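Local structure of capsule biosynthesis protein capD (Bacillus anthracis, 3G9K) at residues B[1-6]-B[13-18]. The protein cleaves the poly-gamma-D-glutamate capsule of the anthrax bacillus and links the fragments through an amide bond to meso-diaminopimelic acid in the peptidoglycan. Numbering follows the deposited sequence.
Sequences TTHFVI and VVSSTN. With GLU (glutamic acid), chain F.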
# COMPACT_ATOMS: atom_id res chain seq x y z
N THR B 1 2.06 6.16 -1.34
CA THR B 1 1.74 4.74 -1.01
C THR B 1 0.78 4.22 -2.07
O THR B 1 -0.06 4.97 -2.57
CB THR B 1 1.16 4.63 0.39
OG1 THR B 1 2.04 5.35 1.28
CG2 THR B 1 0.99 3.15 0.88
N THR B 2 0.95 2.97 -2.43
CA THR B 2 0.08 2.29 -3.40
C THR B 2 -0.14 0.89 -2.88
O THR B 2 0.79 0.32 -2.33
CB THR B 2 0.71 2.28 -4.81
OG1 THR B 2 -0.30 1.99 -5.80
CG2 THR B 2 1.85 1.27 -4.88
N HIS B 3 -1.37 0.37 -3.02
CA HIS B 3 -1.67 -0.98 -2.65
C HIS B 3 -2.20 -1.76 -3.87
O HIS B 3 -3.09 -1.25 -4.56
CB HIS B 3 -2.68 -1.06 -1.58
CG HIS B 3 -2.76 -2.43 -1.03
ND1 HIS B 3 -3.72 -3.32 -1.42
CD2 HIS B 3 -1.93 -3.10 -0.21
CE1 HIS B 3 -3.48 -4.49 -0.87
NE2 HIS B 3 -2.41 -4.37 -0.11
N PHE B 4 -1.66 -2.95 -4.14
CA PHE B 4 -2.25 -3.86 -5.14
C PHE B 4 -2.49 -5.30 -4.59
O PHE B 4 -1.97 -5.71 -3.55
CB PHE B 4 -1.41 -3.82 -6.44
CG PHE B 4 -0.05 -4.44 -6.30
CD1 PHE B 4 1.01 -3.68 -5.87
CD2 PHE B 4 0.13 -5.82 -6.48
CE1 PHE B 4 2.26 -4.23 -5.72
CE2 PHE B 4 1.36 -6.39 -6.35
CZ PHE B 4 2.45 -5.60 -5.94
N VAL B 5 -3.36 -6.04 -5.30
CA VAL B 5 -3.70 -7.42 -4.98
C VAL B 5 -3.73 -8.21 -6.28
O VAL B 5 -4.26 -7.72 -7.30
CB VAL B 5 -5.07 -7.51 -4.28
CG1 VAL B 5 -5.32 -8.96 -3.75
CG2 VAL B 5 -5.14 -6.44 -3.16
N ILE B 6 -3.14 -9.39 -6.23
CA ILE B 6 -3.11 -10.32 -7.37
C ILE B 6 -3.53 -11.70 -6.90
O ILE B 6 -3.14 -12.10 -5.83
CB ILE B 6 -1.73 -10.43 -7.93
CG1 ILE B 6 -1.25 -9.03 -8.31
CG2 ILE B 6 -1.73 -11.36 -9.20
CD1 ILE B 6 0.19 -9.01 -8.77
N VAL B 13 -2.42 -15.67 -3.38
CA VAL B 13 -2.83 -14.27 -3.29
C VAL B 13 -1.63 -13.46 -2.81
O VAL B 13 -0.95 -13.77 -1.84
CB VAL B 13 -4.14 -14.05 -2.46
CG1 VAL B 13 -4.26 -15.01 -1.34
CG2 VAL B 13 -4.33 -12.60 -1.96
N VAL B 14 -1.34 -12.42 -3.56
CA VAL B 14 -0.36 -11.47 -3.11
C VAL B 14 -1.11 -10.18 -2.74
O VAL B 14 -1.92 -9.67 -3.54
CB VAL B 14 0.64 -11.12 -4.25
CG1 VAL B 14 1.50 -9.91 -3.86
CG2 VAL B 14 1.52 -12.35 -4.65
N SER B 15 -0.74 -9.60 -1.61
CA SER B 15 -1.27 -8.29 -1.21
C SER B 15 -0.06 -7.47 -0.83
O SER B 15 0.66 -7.82 0.14
CB SER B 15 -2.20 -8.47 -0.03
OG SER B 15 -2.89 -7.30 0.31
N SER B 16 0.19 -6.39 -1.57
CA SER B 16 1.44 -5.63 -1.40
C SER B 16 1.17 -4.15 -1.31
O SER B 16 0.34 -3.60 -2.05
CB SER B 16 2.42 -5.96 -2.50
OG SER B 16 3.56 -5.12 -2.43
N THR B 17 1.82 -3.50 -0.33
CA THR B 17 1.84 -2.03 -0.32
C THR B 17 3.26 -1.44 -0.37
O THR B 17 4.13 -1.80 0.39
CB THR B 17 0.75 -1.40 0.70
OG1 THR B 17 1.13 -0.11 1.24
CG2 THR B 17 0.16 -2.35 1.68
N ASN B 18 3.48 -0.58 -1.36
CA ASN B 18 4.75 0.04 -1.59
C ASN B 18 4.63 1.54 -1.39
O ASN B 18 3.56 2.11 -1.60
CB ASN B 18 5.22 -0.22 -3.01
CG ASN B 18 5.45 -1.71 -3.30
OD1 ASN B 18 5.76 -2.49 -2.40
ND2 ASN B 18 5.33 -2.10 -4.57
N GLU F . 1.12 9.60 4.58
CA GLU F . 0.65 8.74 3.50
C GLU F . 1.38 7.38 3.47
O GLU F . 2.61 7.37 3.44
CB GLU F . 0.85 9.50 2.18
CG GLU F . 0.89 8.64 0.93
CD GLU F . -0.45 8.04 0.57
OE1 GLU F . -1.33 7.93 1.45
OE2 GLU F . -0.57 7.65 -0.60
OXT GLU F . 0.80 6.27 3.45
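Phe4 folds its ring across the neighbouring strand onto Ser16: CG sits between the backbone N and the carbonyl carbon (chi1 69°), which brings CZ to 3.5 Å from Ser16 CB. Ser16 meets the ring obliquely, and its OG is hydrogen-bonded to Gly70 O of the partner chain. This is the tight centre of the face that also carries Thr2, Ile6, Val14 and Asn18. Toward the turn the side-chain packing is looser, with Phe4 CE2 4.3 Å from Val14 CG1 and Ile6 CB 4.4 Å from Val14 CB. On the other face the His3 ring, its CG anti to the backbone N (chi1 -168°), leans over Ser16 O, while Ser15 OG lies in the ring plane, 3.0 Å from His3 NE2. Residues 2-6 and 13-18 form the antiparallel beta hairpin that opens this chain of the Ntn-hydrolase (gamma-glutamyltransferase) fold, their axes 4.8 Å apart. Six backbone hydrogen bonds pair Thr2 with Asn18, Phe4 with Ser16 and Ile6 with Val14; the Ser16 N to Phe4 O bond is the straightest, at 172°. A strand of the partner chain continues the sheet beyond 13-18, burying this side too. At the chain start stands the catalytic nucleophile, Thr1. Its CG2 rests 3.3 Å from Thr17 OG1, a buried hydroxyl without a polar partner in the model. Thr1 OG1 turns instead to the bound glutamate, donating to OXT at 2.7 Å, and is also hydrogen-bonded to Thr19 OG1; the terminal N binds glutamate OE2 at 3.1 Å, and Arg169 NH1 adds another hydrogen bond to the ligand.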